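PDB 3E8X: putative NAD-dependent epimerase/dehydratase from Bacillus halodurans, which binds NADP and is probably an NAD(P)-dependent epimerase or dehydratase of the short-chain dehydrogenase/reductase type, its substrate unknown. Local coordinates for residues V88-P96 / I106-T114; G171-V182 / R193-V203. All blocks are in the same frame, centred on the assembly; numbering follows the deposited sequence.

Interaction 1 of 2, residues V88-P96 / I106-T114; sequences VVFAAGSGP and IDLWGAIKT. With NAP (NADP nicotinamide-adenine-dinucleotide phosphate), chain B.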
loop_
_atom_site.group_PDB
_atom_site.type_symbol
_atom_site.label_atom_id
_atom_site.label_comp_id
_atom_site.label_asym_id
_atom_site.label_seq_id
_atom_site.Cartn_x
_atom_site.Cartn_y
_atom_site.Cartn_z
ATOM N N VAL A 88 -17.313 -12.803 1.193
ATOM C CA VAL A 88 -16.843 -11.734 2.074
ATOM C C VAL A 88 -17.158 -10.420 1.442
ATOM O O VAL A 88 -16.936 -10.258 0.271
ATOM C CB VAL A 88 -15.302 -11.795 2.322
ATOM C CG1 VAL A 88 -14.842 -10.619 3.220
ATOM C CG2 VAL A 88 -14.903 -13.127 2.982
ATOM N N VAL A 89 -17.676 -9.479 2.230
ATOM C CA VAL A 89 -17.800 -8.072 1.760
ATOM C C VAL A 89 -16.864 -7.235 2.658
ATOM O O VAL A 89 -17.017 -7.223 3.892
ATOM C CB VAL A 89 -19.259 -7.568 1.817
ATOM C CG1 VAL A 89 -19.363 -6.056 1.504
ATOM C CG2 VAL A 89 -20.123 -8.460 0.832
ATOM N N PHE A 90 -15.874 -6.580 2.039
ATOM C CA PHE A 90 -15.008 -5.685 2.801
ATOM C C PHE A 90 -15.625 -4.271 2.780
ATOM O O PHE A 90 -15.548 -3.534 1.761
ATOM C CB PHE A 90 -13.568 -5.684 2.256
ATOM C CG PHE A 90 -12.596 -4.944 3.154
ATOM C CD1 PHE A 90 -12.014 -5.575 4.245
ATOM C CD2 PHE A 90 -12.350 -3.595 2.976
ATOM C CE1 PHE A 90 -11.137 -4.887 5.081
ATOM C CE2 PHE A 90 -11.484 -2.911 3.817
ATOM C CZ PHE A 90 -10.898 -3.548 4.866
ATOM N N ALA A 91 -16.258 -3.913 3.897
ATOM C CA ALA A 91 -16.914 -2.630 4.072
ATOM C C ALA A 91 -16.294 -1.823 5.236
ATOM O O ALA A 91 -16.943 -0.927 5.771
ATOM C CB ALA A 91 -18.457 -2.833 4.275
ATOM N N ALA A 92 -15.047 -2.136 5.617
ATOM C CA ALA A 92 -14.376 -1.497 6.752
ATOM C C ALA A 92 -13.603 -0.266 6.309
ATOM O O ALA A 92 -13.247 -0.085 5.145
ATOM C CB ALA A 92 -13.435 -2.489 7.458
ATOM N N GLY A 93 -13.308 0.579 7.273
ATOM C CA GLY A 93 -12.603 1.816 7.010
ATOM C C GLY A 93 -12.294 2.480 8.327
ATOM O O GLY A 93 -13.070 2.370 9.290
ATOM N N SER A 94 -11.174 3.179 8.368
ATOM C CA SER A 94 -10.761 3.908 9.569
ATOM C C SER A 94 -11.669 5.143 9.882
ATOM O O SER A 94 -11.876 5.512 11.059
ATOM C CB SER A 94 -9.301 4.336 9.400
ATOM O OG SER A 94 -9.161 5.317 8.391
ATOM N N GLY A 95 -12.174 5.783 8.822
ATOM C CA GLY A 95 -12.976 7.010 8.930
ATOM C C GLY A 95 -12.189 8.310 9.099
ATOM O O GLY A 95 -10.986 8.288 9.426
ATOM N N PRO A 96 -12.872 9.467 8.895
ATOM C CA PRO A 96 -12.189 10.783 8.953
ATOM C C PRO A 96 -11.721 11.283 10.346
ATOM O O PRO A 96 -11.131 12.346 10.414
ATOM C CB PRO A 96 -13.227 11.759 8.358
ATOM C CG PRO A 96 -14.378 10.914 7.860
ATOM C CD PRO A 96 -14.315 9.618 8.608
ATOM N N ILE A 106 -6.056 -0.103 8.326
ATOM C CA ILE A 106 -7.404 -0.667 8.124
ATOM C C ILE A 106 -7.744 -0.761 6.631
ATOM O O ILE A 106 -7.875 -1.845 6.079
ATOM C CB ILE A 106 -8.487 0.126 8.910
ATOM C CG1 ILE A 106 -8.097 0.208 10.390
ATOM C CG2 ILE A 106 -9.906 -0.474 8.725
ATOM C CD1 ILE A 106 -8.029 -1.101 11.117
ATOM N N ASP A 107 -7.857 0.382 5.970
ATOM C CA ASP A 107 -8.353 0.408 4.604
ATOM C C ASP A 107 -7.443 -0.372 3.654
ATOM O O ASP A 107 -7.935 -0.947 2.665
ATOM C CB ASP A 107 -8.541 1.865 4.094
ATOM C CG ASP A 107 -9.398 2.715 5.026
ATOM O OD1 ASP A 107 -10.389 3.306 4.561
ATOM O OD2 ASP A 107 -9.096 2.783 6.238
ATOM N N LEU A 108 -6.128 -0.351 3.903
ATOM C CA LEU A 108 -5.178 -0.974 2.985
ATOM C C LEU A 108 -4.730 -2.338 3.514
ATOM O O LEU A 108 -5.021 -3.394 2.918
ATOM C CB LEU A 108 -3.990 -0.060 2.721
ATOM C CG LEU A 108 -2.829 -0.609 1.857
ATOM C CD1 LEU A 108 -3.332 -1.283 0.562
ATOM C CD2 LEU A 108 -1.763 0.463 1.496
ATOM N N TRP A 109 -4.015 -2.310 4.648
ATOM C CA TRP A 109 -3.384 -3.500 5.197
ATOM C C TRP A 109 -4.454 -4.477 5.652
ATOM O O TRP A 109 -4.357 -5.648 5.365
ATOM C CB TRP A 109 -2.430 -3.092 6.311
ATOM C CG TRP A 109 -1.653 -4.171 6.977
ATOM C CD1 TRP A 109 -1.658 -4.460 8.300
ATOM C CD2 TRP A 109 -0.699 -5.057 6.376
ATOM N NE1 TRP A 109 -0.766 -5.474 8.562
ATOM C CE2 TRP A 109 -0.173 -5.860 7.397
ATOM C CE3 TRP A 109 -0.226 -5.233 5.072
ATOM C CZ2 TRP A 109 0.824 -6.837 7.165
ATOM C CZ3 TRP A 109 0.763 -6.199 4.840
ATOM C CH2 TRP A 109 1.261 -6.997 5.895
ATOM N N GLY A 110 -5.504 -3.980 6.316
ATOM C CA GLY A 110 -6.659 -4.816 6.722
ATOM C C GLY A 110 -7.330 -5.551 5.571
ATOM O O GLY A 110 -7.650 -6.730 5.681
ATOM N N ALA A 111 -7.535 -4.845 4.461
ATOM C CA ALA A 111 -8.100 -5.405 3.248
ATOM C C ALA A 111 -7.202 -6.459 2.674
ATOM O O ALA A 111 -7.670 -7.534 2.290
ATOM C CB ALA A 111 -8.407 -4.297 2.190
ATOM N N ILE A 112 -5.907 -6.161 2.621
ATOM C CA ILE A 112 -4.908 -7.115 2.149
ATOM C C ILE A 112 -4.917 -8.418 2.954
ATOM O O ILE A 112 -4.914 -9.507 2.368
ATOM C CB ILE A 112 -3.469 -6.514 2.105
ATOM C CG1 ILE A 112 -3.393 -5.444 0.979
ATOM C CG2 ILE A 112 -2.420 -7.669 2.012
ATOM C CD1 ILE A 112 -2.018 -4.642 0.884
ATOM N N LYS A 113 -4.954 -8.319 4.271
ATOM C CA LYS A 113 -5.079 -9.495 5.104
ATOM C C LYS A 113 -6.420 -10.232 4.923
ATOM O O LYS A 113 -6.444 -11.449 5.049
ATOM C CB LYS A 113 -4.813 -9.151 6.573
ATOM C CG LYS A 113 -3.356 -8.606 6.881
ATOM C CD LYS A 113 -3.075 -8.386 8.353
ATOM C CE LYS A 113 -3.837 -7.167 8.928
ATOM N NZ LYS A 113 -3.569 -6.885 10.396
ATOM N N THR A 114 -7.529 -9.526 4.652
ATOM C CA THR A 114 -8.845 -10.181 4.461
ATOM C C THR A 114 -8.851 -11.007 3.183
ATOM O O THR A 114 -9.428 -12.099 3.127
ATOM C CB THR A 114 -10.044 -9.169 4.393
ATOM O OG1 THR A 114 -9.932 -8.329 3.225
ATOM C CG2 THR A 114 -10.110 -8.335 5.645
HETATM P PA NAP B . -18.129 3.872 8.343
HETATM O O1A NAP B . -16.914 4.647 8.862
HETATM O O2A NAP B . -19.514 4.227 8.839
HETATM O O5B NAP B . -17.782 2.304 8.551
HETATM C C5B NAP B . -16.476 1.814 8.906
HETATM C C4B NAP B . -16.521 0.631 9.872
HETATM O O4B NAP B . -15.186 0.098 9.939
HETATM C C3B NAP B . -16.936 0.967 11.327
HETATM O O3B NAP B . -18.085 0.238 11.794
HETATM C C2B NAP B . -15.739 0.562 12.171
HETATM O O2B NAP B . -16.027 -0.027 13.462
HETATM C C1B NAP B . -15.051 -0.454 11.244
HETATM N N9A NAP B . -13.653 -0.678 11.692
HETATM C C8A NAP B . -12.733 0.264 11.952
HETATM N N7A NAP B . -11.607 -0.338 12.381
HETATM C C5A NAP B . -11.835 -1.667 12.382
HETATM C C6A NAP B . -11.065 -2.786 12.719
HETATM N N6A NAP B . -9.794 -2.631 13.142
HETATM N N1A NAP B . -11.591 -4.030 12.647
HETATM C C2A NAP B . -12.850 -4.190 12.236
HETATM N N3A NAP B . -13.625 -3.137 11.904
HETATM C C4A NAP B . -13.137 -1.869 11.964
HETATM O O3 NAP B . -18.128 4.032 6.714
HETATM P PN NAP B . -19.399 3.982 5.690
HETATM O O1N NAP B . -19.927 5.387 5.596
HETATM O O2N NAP B . -20.192 2.748 6.060
HETATM O O5D NAP B . -18.738 3.813 4.237
HETATM C C5D NAP B . -18.254 2.552 3.792
HETATM C C4D NAP B . -16.960 2.798 3.037
HETATM O O4D NAP B . -17.176 3.597 1.873
HETATM C C3D NAP B . -15.954 3.561 3.886
HETATM O O3D NAP B . -15.236 2.627 4.707
HETATM C C2D NAP B . -15.145 4.368 2.866
HETATM O O2D NAP B . -13.856 3.839 2.639
HETATM C C1D NAP B . -15.957 4.290 1.551
HETATM N N1N NAP B . -16.253 5.594 0.880
HETATM C C2N NAP B . -16.658 6.692 1.564
HETATM C C3N NAP B . -16.941 7.893 0.879
HETATM C C7N NAP B . -17.433 9.136 1.588
HETATM O O7N NAP B . -17.980 10.029 0.914
HETATM N N7N NAP B . -17.317 9.205 2.925
HETATM C C4N NAP B . -16.800 7.939 -0.510
HETATM C C5N NAP B . -16.391 6.801 -1.183
HETATM C C6N NAP B . -16.131 5.649 -0.461
HETATM P P2B NAP B . -16.657 0.771 14.746
HETATM O O1X NAP B . -18.152 0.695 14.591
HETATM O O2X NAP B . -16.164 -0.030 15.948
HETATM O O3X NAP B . -16.125 2.179 14.588
HETATM O O HOH W 1 -12.397 1.797 3.685
HETATM O O HOH W 2 -11.221 5.566 5.903
#
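Phe-90 closes strand 88-90 over Ala-111 of helix 106-114, which runs back nearly antiparallel to it at 171°, axes 10.1 Å apart: the first strand and the helix of a beta-alpha-beta unit. Beyond the strand Gly-93 comes to 5.1 Å from Asp-107, CA to CA. With CG anti to the backbone N (chi1 -171°), the Phe-90 ring reaches the helix and lies with one face on Ala-111 CB, a CH-pi contact 3.8 Å from the ring centroid. Alanine's short methyl suits a ring this close to the helix backbone. Asp-107 OD2 receives the N-H of Ser-94 at 3.0 Å on its syn side, while OD1 accepts from the water that Gly-95 N also binds and has a second water 2.7 Å away. With an alanine for Asp-107, Ser-94 N would probably lose its acceptor and the loop beside the NADP be freer to shift. Gly-93 N donates to ribose O4B at 3.3 Å; a side chain there would strike cofactor O3D. Ile-106 CD1 reaches the adenine. Phe-126 and Met-128 of strand 125-129 and Val-27 of strand 23-27 also touch Phe-90, while Ala-111 rests on Ala-154 of helix 145-160.

Interaction 2 of 2, residues G171-V182 / R193-V203; sequences GPLSNEESTGKV and RSITRHDVAKV. With NAP (NADP nicotinamide-adenine-dinucleotide phosphate), chain B.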
loop_
_atom_site.group_PDB
_atom_site.type_symbol
_atom_site.label_atom_id
_atom_site.label_comp_id
_atom_site.label_asym_id
_atom_site.label_seq_id
_atom_site.Cartn_x
_atom_site.Cartn_y
_atom_site.Cartn_z
ATOM N N GLY A 171 -19.369 6.895 -5.661
ATOM C CA GLY A 171 -19.147 8.336 -5.522
ATOM C C GLY A 171 -19.220 8.809 -4.074
ATOM O O GLY A 171 -19.369 7.995 -3.145
ATOM N N PRO A 172 -19.120 10.134 -3.864
ATOM C CA PRO A 172 -19.328 10.774 -2.563
ATOM C C PRO A 172 -20.589 10.233 -1.883
ATOM O O PRO A 172 -21.621 10.161 -2.522
ATOM C CB PRO A 172 -19.504 12.255 -2.939
ATOM C CG PRO A 172 -18.611 12.410 -4.195
ATOM C CD PRO A 172 -18.853 11.126 -4.937
ATOM N N LEU A 173 -20.496 9.818 -0.627
ATOM C CA LEU A 173 -21.611 9.173 0.034
ATOM C C LEU A 173 -22.528 10.207 0.671
ATOM O O LEU A 173 -22.077 11.256 1.123
ATOM C CB LEU A 173 -21.106 8.155 1.073
ATOM C CG LEU A 173 -20.261 6.985 0.577
ATOM C CD1 LEU A 173 -19.694 6.202 1.740
ATOM C CD2 LEU A 173 -21.093 6.069 -0.342
ATOM N N SER A 174 -23.835 9.924 0.664
ATOM C CA SER A 174 -24.801 10.768 1.326
ATOM C C SER A 174 -25.668 9.924 2.256
ATOM O O SER A 174 -25.706 8.709 2.156
ATOM C CB SER A 174 -25.634 11.554 0.277
ATOM O OG SER A 174 -26.960 11.113 0.167
ATOM N N ASN A 175 -26.357 10.590 3.165
ATOM C CA ASN A 175 -27.288 9.959 4.085
ATOM C C ASN A 175 -28.757 10.213 3.767
ATOM O O ASN A 175 -29.619 9.962 4.624
ATOM C CB ASN A 175 -26.962 10.348 5.529
ATOM C CG ASN A 175 -25.631 9.796 5.963
ATOM O OD1 ASN A 175 -25.372 8.572 5.851
ATOM N ND2 ASN A 175 -24.744 10.690 6.443
ATOM N N GLU A 176 -29.067 10.644 2.540
ATOM C CA GLU A 176 -30.453 10.694 2.081
ATOM C C GLU A 176 -31.057 9.273 2.017
ATOM O O GLU A 176 -30.323 8.273 2.001
ATOM C CB GLU A 176 -30.534 11.358 0.699
ATOM C CG GLU A 176 -29.926 12.785 0.612
ATOM C CD GLU A 176 -30.610 13.785 1.513
ATOM O OE1 GLU A 176 -31.817 13.594 1.815
ATOM O OE2 GLU A 176 -29.937 14.772 1.909
ATOM N N GLU A 177 -32.385 9.212 1.966
ATOM C CA GLU A 177 -33.123 7.959 1.822
ATOM C C GLU A 177 -32.858 7.374 0.417
ATOM O O GLU A 177 -32.501 8.087 -0.540
ATOM C CB GLU A 177 -34.654 8.154 2.074
ATOM C CG GLU A 177 -35.111 8.639 3.492
ATOM C CD GLU A 177 -34.584 7.766 4.665
ATOM O OE1 GLU A 177 -34.882 6.541 4.697
ATOM O OE2 GLU A 177 -33.853 8.308 5.539
ATOM N N SER A 178 -32.960 6.056 0.316
ATOM C CA SER A 178 -32.706 5.378 -0.943
ATOM C C SER A 178 -33.614 5.927 -2.020
ATOM O O SER A 178 -34.775 6.210 -1.743
ATOM C CB SER A 178 -32.965 3.880 -0.789
ATOM O OG SER A 178 -34.244 3.635 -0.241
ATOM N N THR A 179 -33.073 6.081 -3.240
ATOM C CA THR A 179 -33.881 6.288 -4.441
ATOM C C THR A 179 -34.110 4.946 -5.206
ATOM O O THR A 179 -35.038 4.837 -5.986
ATOM C CB THR A 179 -33.227 7.269 -5.443
ATOM O OG1 THR A 179 -32.158 6.613 -6.137
ATOM C CG2 THR A 179 -32.700 8.509 -4.742
ATOM N N GLY A 180 -33.237 3.953 -5.010
ATOM C CA GLY A 180 -33.323 2.679 -5.714
ATOM C C GLY A 180 -32.807 2.738 -7.144
ATOM O O GLY A 180 -32.957 1.748 -7.881
ATOM N N LYS A 181 -32.237 3.883 -7.548
ATOM C CA LYS A 181 -31.904 4.162 -8.955
ATOM C C LYS A 181 -30.498 4.727 -9.004
ATOM O O LYS A 181 -30.141 5.625 -8.218
ATOM C CB LYS A 181 -32.894 5.124 -9.626
ATOM C CG LYS A 181 -34.343 4.605 -9.799
ATOM C CD LYS A 181 -35.291 5.671 -10.437
ATOM C CE LYS A 181 -36.693 5.079 -10.774
ATOM N NZ LYS A 181 -37.619 5.868 -11.735
ATOM N N VAL A 182 -29.690 4.153 -9.903
ATOM C CA VAL A 182 -28.265 4.443 -10.001
ATOM C C VAL A 182 -27.823 4.646 -11.470
ATOM O O VAL A 182 -28.628 4.476 -12.409
ATOM C CB VAL A 182 -27.388 3.372 -9.274
ATOM C CG1 VAL A 182 -27.714 3.273 -7.741
ATOM C CG2 VAL A 182 -27.458 1.959 -9.943
ATOM N N ARG A 193 -22.323 13.988 -9.031
ATOM C CA ARG A 193 -23.409 13.480 -8.214
ATOM C C ARG A 193 -22.845 12.673 -7.042
ATOM O O ARG A 193 -21.651 12.363 -6.994
ATOM C CB ARG A 193 -24.374 12.624 -9.065
ATOM C CG ARG A 193 -25.285 13.452 -10.002
ATOM C CD ARG A 193 -26.582 12.708 -10.429
ATOM N NE ARG A 193 -27.505 12.416 -9.315
ATOM C CZ ARG A 193 -28.794 12.085 -9.451
ATOM N NH1 ARG A 193 -29.364 12.010 -10.653
ATOM N NH2 ARG A 193 -29.518 11.824 -8.368
ATOM N N SER A 194 -23.731 12.372 -6.104
ATOM C CA SER A 194 -23.500 11.575 -4.904
ATOM C C SER A 194 -24.207 10.235 -5.023
ATOM O O SER A 194 -24.931 9.991 -5.993
ATOM C CB SER A 194 -24.105 12.309 -3.702
ATOM O OG SER A 194 -23.129 12.958 -2.945
ATOM N N ILE A 195 -24.041 9.371 -4.015
ATOM C CA ILE A 195 -24.886 8.195 -3.913
ATOM C C ILE A 195 -25.232 7.986 -2.437
ATOM O O ILE A 195 -24.377 8.153 -1.575
ATOM C CB ILE A 195 -24.240 6.880 -4.564
ATOM C CG1 ILE A 195 -25.260 5.708 -4.542
ATOM C CG2 ILE A 195 -22.834 6.477 -3.920
ATOM C CD1 ILE A 195 -24.891 4.550 -5.461
ATOM N N THR A 196 -26.480 7.614 -2.162
ATOM C CA THR A 196 -26.865 7.339 -0.790
ATOM C C THR A 196 -26.197 6.040 -0.304
ATOM O O THR A 196 -25.964 5.117 -1.071
ATOM C CB THR A 196 -28.402 7.314 -0.550
ATOM O OG1 THR A 196 -28.993 6.126 -1.092
ATOM C CG2 THR A 196 -29.086 8.561 -1.108
ATOM N N ARG A 197 -25.876 5.990 0.971
ATOM C CA ARG A 197 -25.363 4.765 1.561
ATOM C C ARG A 197 -26.355 3.574 1.460
ATOM O O ARG A 197 -25.929 2.407 1.362
ATOM C CB ARG A 197 -24.960 5.032 3.006
ATOM C CG ARG A 197 -23.734 5.893 3.156
ATOM C CD ARG A 197 -23.333 6.049 4.632
ATOM N NE ARG A 197 -22.016 6.660 4.778
ATOM C CZ ARG A 197 -21.787 7.958 4.697
ATOM N NH1 ARG A 197 -22.776 8.819 4.538
ATOM N NH2 ARG A 197 -20.555 8.402 4.814
ATOM N N HIS A 198 -27.656 3.868 1.534
ATOM C CA HIS A 198 -28.710 2.863 1.363
ATOM C C HIS A 198 -28.559 2.176 -0.002
ATOM O O HIS A 198 -28.624 0.970 -0.105
ATOM C CB HIS A 198 -30.113 3.466 1.409
ATOM C CG HIS A 198 -30.665 3.669 2.776
ATOM N ND1 HIS A 198 -31.041 2.620 3.589
ATOM C CD2 HIS A 198 -30.949 4.809 3.465
ATOM C CE1 HIS A 198 -31.500 3.106 4.734
ATOM N NE2 HIS A 198 -31.478 4.430 4.680
ATOM N N ASP A 199 -28.353 2.980 -1.029
ATOM C CA ASP A 199 -28.310 2.513 -2.380
ATOM C C ASP A 199 -27.038 1.739 -2.674
ATOM O O ASP A 199 -27.093 0.767 -3.409
ATOM C CB ASP A 199 -28.538 3.668 -3.371
ATOM C CG ASP A 199 -29.979 4.177 -3.390
ATOM O OD1 ASP A 199 -30.913 3.323 -3.371
ATOM O OD2 ASP A 199 -30.163 5.442 -3.470
ATOM N N VAL A 200 -25.901 2.128 -2.083
ATOM C CA VAL A 200 -24.663 1.352 -2.160
ATOM C C VAL A 200 -24.925 -0.032 -1.593
ATOM O O VAL A 200 -24.526 -1.020 -2.191
ATOM C CB VAL A 200 -23.470 2.023 -1.378
ATOM C CG1 VAL A 200 -22.190 1.133 -1.386
ATOM C CG2 VAL A 200 -23.198 3.403 -1.936
ATOM N N ALA A 201 -25.583 -0.093 -0.427
ATOM C CA ALA A 201 -25.867 -1.366 0.198
ATOM C C ALA A 201 -26.728 -2.246 -0.744
ATOM O O ALA A 201 -26.499 -3.449 -0.849
ATOM C CB ALA A 201 -26.512 -1.188 1.592
ATOM N N LYS A 202 -27.739 -1.632 -1.365
ATOM C CA LYS A 202 -28.632 -2.293 -2.311
ATOM C C LYS A 202 -27.876 -2.856 -3.519
ATOM O O LYS A 202 -28.134 -3.972 -3.960
ATOM C CB LYS A 202 -29.732 -1.320 -2.778
ATOM C CG LYS A 202 -30.898 -1.204 -1.848
ATOM C CD LYS A 202 -31.884 -0.133 -2.314
ATOM C CE LYS A 202 -32.826 0.335 -1.209
ATOM N NZ LYS A 202 -33.611 -0.779 -0.634
ATOM N N VAL A 203 -26.962 -2.073 -4.066
ATOM C CA VAL A 203 -26.112 -2.512 -5.146
ATOM C C VAL A 203 -25.278 -3.754 -4.768
ATOM O O VAL A 203 -25.270 -4.731 -5.483
ATOM C CB VAL A 203 -25.174 -1.387 -5.629
ATOM C CG1 VAL A 203 -24.156 -1.939 -6.644
ATOM C CG2 VAL A 203 -25.991 -0.226 -6.235
HETATM P PA NAP B . -18.129 3.872 8.343
HETATM O O1A NAP B . -16.914 4.647 8.862
HETATM O O2A NAP B . -19.514 4.227 8.839
HETATM O O5B NAP B . -17.782 2.304 8.551
HETATM C C5B NAP B . -16.476 1.814 8.906
HETATM C C4B NAP B . -16.521 0.631 9.872
HETATM O O4B NAP B . -15.186 0.098 9.939
HETATM C C3B NAP B . -16.936 0.967 11.327
HETATM O O3B NAP B . -18.085 0.238 11.794
HETATM C C2B NAP B . -15.739 0.562 12.171
HETATM O O2B NAP B . -16.027 -0.027 13.462
HETATM C C1B NAP B . -15.051 -0.454 11.244
HETATM N N9A NAP B . -13.653 -0.678 11.692
HETATM C C8A NAP B . -12.733 0.264 11.952
HETATM N N7A NAP B . -11.607 -0.338 12.381
HETATM C C5A NAP B . -11.835 -1.667 12.382
HETATM C C6A NAP B . -11.065 -2.786 12.719
HETATM N N6A NAP B . -9.794 -2.631 13.142
HETATM N N1A NAP B . -11.591 -4.030 12.647
HETATM C C2A NAP B . -12.850 -4.190 12.236
HETATM N N3A NAP B . -13.625 -3.137 11.904
HETATM C C4A NAP B . -13.137 -1.869 11.964
HETATM O O3 NAP B . -18.128 4.032 6.714
HETATM P PN NAP B . -19.399 3.982 5.690
HETATM O O1N NAP B . -19.927 5.387 5.596
HETATM O O2N NAP B . -20.192 2.748 6.060
HETATM O O5D NAP B . -18.738 3.813 4.237
HETATM C C5D NAP B . -18.254 2.552 3.792
HETATM C C4D NAP B . -16.960 2.798 3.037
HETATM O O4D NAP B . -17.176 3.597 1.873
HETATM C C3D NAP B . -15.954 3.561 3.886
HETATM O O3D NAP B . -15.236 2.627 4.707
HETATM C C2D NAP B . -15.145 4.368 2.866
HETATM O O2D NAP B . -13.856 3.839 2.639
HETATM C C1D NAP B . -15.957 4.290 1.551
HETATM N N1N NAP B . -16.253 5.594 0.880
HETATM C C2N NAP B . -16.658 6.692 1.564
HETATM C C3N NAP B . -16.941 7.893 0.879
HETATM C C7N NAP B . -17.433 9.136 1.588
HETATM O O7N NAP B . -17.980 10.029 0.914
HETATM N N7N NAP B . -17.317 9.205 2.925
HETATM C C4N NAP B . -16.800 7.939 -0.510
HETATM C C5N NAP B . -16.391 6.801 -1.183
HETATM C C6N NAP B . -16.131 5.649 -0.461
HETATM P P2B NAP B . -16.657 0.771 14.746
HETATM O O1X NAP B . -18.152 0.695 14.591
HETATM O O2X NAP B . -16.164 -0.030 15.948
HETATM O O3X NAP B . -16.125 2.179 14.588
HETATM O O HOH W 3 -22.392 11.776 4.250
HETATM O O HOH W 4 -28.241 6.688 2.824
#
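Leu-173 CB sits over the centre of one face of the Arg-197 guanidinium, 3.7 Å above its plane, while O1N of the NADP diphosphate and a water lie at the edge. Arg-197 NE gives O1N a short, fairly straight bond of 2.6 Å, and NH2 adds a weak one. NH1 turns to Asn-175 OD1 at 2.9 Å, approaching from above the carbonyl plane though the two flat groups are only 20° apart. An extended arginine chain suits this place, since it carries charge from the first turn of the helix to the phosphate. The imidazole of His-198 has Glu-176 O at its edge, and Tyr-36 stacks on the ring.

Leu-173 serves the cofactor twice: its N-H meets the carboxamide O7N at 3.0 Å, almost straight, and its side chain lies against the nicotinamide. CD2 rests on Ile-195 and Val-200. Parallel bridges pair Leu-173 with Ile-195 and Ser-174 with Thr-196, the second made by Ser-174 N to Ile-195 O and Arg-197 N to Ser-174 O.

Thr-196 is the N-cap of helix 197-203, its OG1 accepting from Asp-199 N. Asp-199 CG stands anti to its carbonyl carbon (chi1 -72°), which turns the carboxylate toward the turn at Thr-179 and Gly-180, gripped by both oxygens: OD2 takes Thr-179 N at 3.0 Å through its syn lone pair, OD1 takes Gly-180 N at 2.9 Å. The same OD2 also accepts from Thr-196 OG1, which comes from above the carboxylate plane. Gly-180 has the positive phi that glycine tolerates readily.

Val-182 CG1 packs on Ile-195 CD1, and Asn-222 of strand 216-223 bonds Thr-196 N and Asp-199 OD2. Helix 32-43 flanks Arg-197 and Val-200, and helix 227-232 lies against Val-182 and Asp-199.

How the interactions relate
Interaction 1 closes along the chain before interaction 2 opens, and their centres lie 20 Å apart on opposite sides of the chain's centre, with about 7 Å between nearest atoms. Both reach the one mixed sheet: strand 87-90 pairs with 125-129, which pairs with 164-174, and this in turn carries strand 195-196. NADP bridges the gap. The 88-96 and 106-114 segments face its adenine and ribose parts, whereas 171-182 and 193-203 hold the nicotinamide carboxamide and a diphosphate oxygen. The cofactor thus lies across the C-terminal ends of parallel strands, as in Rossmann folds, with loops far apart in sequence gripping its two ends.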